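Local coordinates for adhesion and penetration protein autotransporter (Haemophilus influenzae, PDB 3SYJ) that probably acts as a serine protease and promotes bacterial aggregation and adherence to and invasion of host cells, at residues G250-L253 with V254-S257; K215-S218 with G219-M222. One frame throughout, in Å; residues are numbered along the deposited sequence.

Contact 1: residues G250-L253 with V254-S257; sequences GFQL and VRKS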
# COMPACT_ATOMS: atom_id res chain seq x y z
N GLY A 250 69.06 -28.08 11.50
CA GLY A 250 69.90 -26.90 11.44
C GLY A 250 69.54 -26.03 10.25
O GLY A 250 69.21 -26.54 9.18
N PHE A 251 69.60 -24.72 10.44
CA PHE A 251 69.28 -23.76 9.39
C PHE A 251 70.42 -22.80 9.16
O PHE A 251 70.99 -22.27 10.11
CB PHE A 251 68.02 -22.97 9.75
CG PHE A 251 66.79 -23.82 9.83
CD1 PHE A 251 66.03 -24.03 8.70
CD2 PHE A 251 66.43 -24.44 11.01
CE1 PHE A 251 64.91 -24.82 8.75
CE2 PHE A 251 65.31 -25.23 11.08
CZ PHE A 251 64.54 -25.43 9.95
N GLN A 252 70.75 -22.57 7.90
CA GLN A 252 71.65 -21.49 7.54
C GLN A 252 70.84 -20.19 7.40
O GLN A 252 69.92 -20.12 6.58
CB GLN A 252 72.37 -21.81 6.23
CG GLN A 252 73.34 -22.96 6.34
CD GLN A 252 74.48 -22.65 7.28
OE1 GLN A 252 74.59 -23.24 8.35
NE2 GLN A 252 75.33 -21.70 6.90
N LEU A 253 71.16 -19.19 8.22
CA LEU A 253 70.46 -17.91 8.15
C LEU A 253 70.63 -17.27 6.78
O LEU A 253 71.62 -17.52 6.10
CB LEU A 253 70.95 -16.97 9.26
CG LEU A 253 70.76 -17.46 10.71
CD1 LEU A 253 71.25 -16.41 11.69
CD2 LEU A 253 69.31 -17.81 11.00
N VAL A 254 69.67 -16.45 6.36
CA VAL A 254 69.75 -15.82 5.05
C VAL A 254 70.77 -14.69 5.06
O VAL A 254 70.97 -14.03 6.09
CB VAL A 254 68.39 -15.28 4.56
CG1 VAL A 254 67.44 -16.44 4.27
CG2 VAL A 254 67.80 -14.32 5.60
N ARG A 255 71.41 -14.46 3.92
CA ARG A 255 72.53 -13.52 3.84
C ARG A 255 72.21 -12.30 2.98
O ARG A 255 72.42 -12.29 1.78
CB ARG A 255 73.78 -14.26 3.36
CG ARG A 255 74.05 -15.50 4.22
CD ARG A 255 75.26 -16.31 3.76
NE ARG A 255 75.30 -17.60 4.44
CZ ARG A 255 75.99 -18.65 4.02
NH1 ARG A 255 76.72 -18.55 2.91
NH2 ARG A 255 75.96 -19.79 4.68
N LYS A 256 71.70 -11.26 3.63
CA LYS A 256 71.23 -10.05 2.96
C LYS A 256 72.36 -9.28 2.27
O LYS A 256 72.17 -8.70 1.20
CB LYS A 256 70.52 -9.16 3.97
CG LYS A 256 69.80 -7.96 3.40
CD LYS A 256 68.31 -8.24 3.26
CE LYS A 256 67.49 -6.96 3.33
NZ LYS A 256 67.60 -6.28 4.66
N SER A 257 73.54 -9.25 2.89
CA SER A 257 74.68 -8.52 2.34
C SER A 257 75.25 -9.22 1.13
O SER A 257 75.72 -8.57 0.19
CB SER A 257 75.78 -8.35 3.38
OG SER A 257 75.58 -7.16 4.13
O HOH W 1 74.01 -18.40 7.11

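Contact 2: residues K215-S218 with G219-M222; sequences KGDS and GSPM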
# COMPACT_ATOMS: atom_id res chain seq x y z
N LYS A 215 65.34 -35.86 4.62
CA LYS A 215 66.02 -35.93 3.33
C LYS A 215 65.14 -35.36 2.24
O LYS A 215 64.01 -35.82 2.04
CB LYS A 215 66.43 -37.36 2.98
CG LYS A 215 67.74 -37.80 3.59
CD LYS A 215 67.91 -39.30 3.49
CE LYS A 215 68.96 -39.80 4.47
NZ LYS A 215 68.89 -41.28 4.66
N GLY A 216 65.65 -34.36 1.53
CA GLY A 216 64.92 -33.73 0.45
C GLY A 216 64.41 -32.36 0.82
O GLY A 216 63.97 -31.60 -0.04
N ASP A 217 64.49 -32.04 2.10
CA ASP A 217 64.03 -30.75 2.60
C ASP A 217 65.16 -29.74 2.63
O ASP A 217 64.94 -28.57 2.93
CB ASP A 217 63.44 -30.91 4.01
CG ASP A 217 62.00 -31.39 3.98
OD1 ASP A 217 61.16 -30.76 3.29
OD2 ASP A 217 61.69 -32.40 4.66
N SER A 218 66.38 -30.19 2.31
CA SER A 218 67.54 -29.28 2.29
C SER A 218 67.27 -28.16 1.30
O SER A 218 66.85 -28.39 0.17
CB SER A 218 68.82 -30.02 1.88
OG SER A 218 69.24 -30.93 2.89
N GLY A 219 67.52 -26.92 1.73
CA GLY A 219 67.29 -25.77 0.88
C GLY A 219 65.94 -25.14 1.14
O GLY A 219 65.78 -23.93 0.94
N SER A 220 64.97 -25.94 1.58
CA SER A 220 63.63 -25.44 1.88
C SER A 220 63.71 -24.29 2.87
O SER A 220 64.61 -24.25 3.71
CB SER A 220 62.73 -26.56 2.42
OG SER A 220 63.00 -26.81 3.79
N PRO A 221 62.75 -23.35 2.80
CA PRO A 221 62.83 -22.10 3.55
C PRO A 221 62.21 -22.17 4.93
O PRO A 221 61.29 -22.95 5.19
CB PRO A 221 61.99 -21.14 2.70
CG PRO A 221 61.23 -22.00 1.72
CD PRO A 221 61.51 -23.43 2.02
N MET A 222 62.69 -21.32 5.82
CA MET A 222 62.14 -21.19 7.15
C MET A 222 61.88 -19.70 7.34
O MET A 222 62.73 -18.88 7.02
CB MET A 222 63.14 -21.76 8.16
CG MET A 222 62.80 -21.57 9.62
SD MET A 222 63.77 -20.29 10.41
CE MET A 222 62.55 -19.01 10.49

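Contact 1: residues G250-L253 with V254-S257
R255 runs its side chain back beside the carbonyl of L253, with CG against L253 O, and its NH2 ends near the amide of Q252. Its CG lies anti to its own carbonyl carbon (chi1 -53°), and the chain then runs extended to NE. This path brings CG within 3.7 Å of L253 O and carries the guanidinium past that oxygen, which lies oblique to the group. Water 1 bridges the two residues. It donates to L253 O at 2.7 Å and accepts from R255 NE at 3.1 Å. The water sits at the edge of the guanidinium, in its plane. The link therefore joins the last strand carbonyl to the arginine by way of solvent.

The Q252 amide comes to the guanidinium edge at NH2. Its chain bends at chi2 (-64°), which turns the amide to the arginine. The amide and guanidinium planes stand 90° apart. As modelled, Q252 NE2 is 3.0 Å from R255 NH2, but the amide is probably turned over in the model, so which of its atoms faces NH2 is uncertain. A firmer partner of R255 NH2 is E113 O, while Y104 adds a cation-pi contact and Y116 OH bonds to the backbone N of R255.

V254 points its side chain away from the strand residues and packs on I234 and T134.

R255 occupies the N-cap position of helix 256-266. The stretch thus marks the turn from strand 249-253 into that helix. The side chain of Q252 is about 9 Å from that of S218, the likely active-site serine. A last barrel strand followed by a helix at the end of the protease domain, as in chymotrypsin-like enzymes, is consistent with this S6 peptidase domain.

Contact 2: residues K215-S218 with G219-M222
S220 sends both its hydroxyl and its backbone N-H to one acceptor, the carbonyl oxygen of D217. S220 OG donates to D217 O over 2.8 Å. It arrives in the carbonyl plane on a lone pair, with a C=O...donor angle of 144°. S220 N donates to D217 O over 3.0 Å, but from 39° above that plane. The hydroxyl reaches the oxygen because OG stands between the backbone N and the carbonyl carbon (chi1 79°). Two donors therefore fix one carbonyl, and the N-H bond closes a type II beta turn from D217 to S220. G219, at the third place of this turn, has the positive phi that such turns favour.

Charged and polar partners hold the turn from outside. D217 OD1 forms a salt bridge with R153 and accepts from G157 N, while OD2 accepts from S214 N and G1 N. The bond to G1 N resembles that of trypsin-like enzymes, where the N-terminus pairs with the aspartate just before the catalytic serine. R153 NH2 also bonds to S220 OG and so ties the first and last residues of the turn.

Packing across the turn is slight. S218 points away from 219-222, and its side chain touches V71 and H73. It is the probable catalytic serine, and its setting with H73 and D115 is consistent with a catalytic triad. The GDSGS sequence matches the serine-protease signature.

The turn leads straight into strand 221-226. G219, S220 and M222 bond through their backbones to strand 231-238, while P221 packs on I154 of strand 151-155 and on I234.

Contacts 1 and 2 both lie in the protease domain and not in the long beta-helical stem. The touching residues of contact 1 are all buried, whereas in contact 2 S218 is partly exposed. Both serve the same antiparallel sheet: contact 2 lies at the start of strand 221-226 and contact 1 at the end of strand 249-253. Strand 231-238 lies between these two strands and bonds to both. The contacts meet directly where F251 CE1 packs on M222 CB at 3.6 Å; their centres are about 13 Å apart. In 215-222 direct bonds fix a tight turn at the probable catalytic serine. In 250-257 a water links an arginine to a strand-end carbonyl.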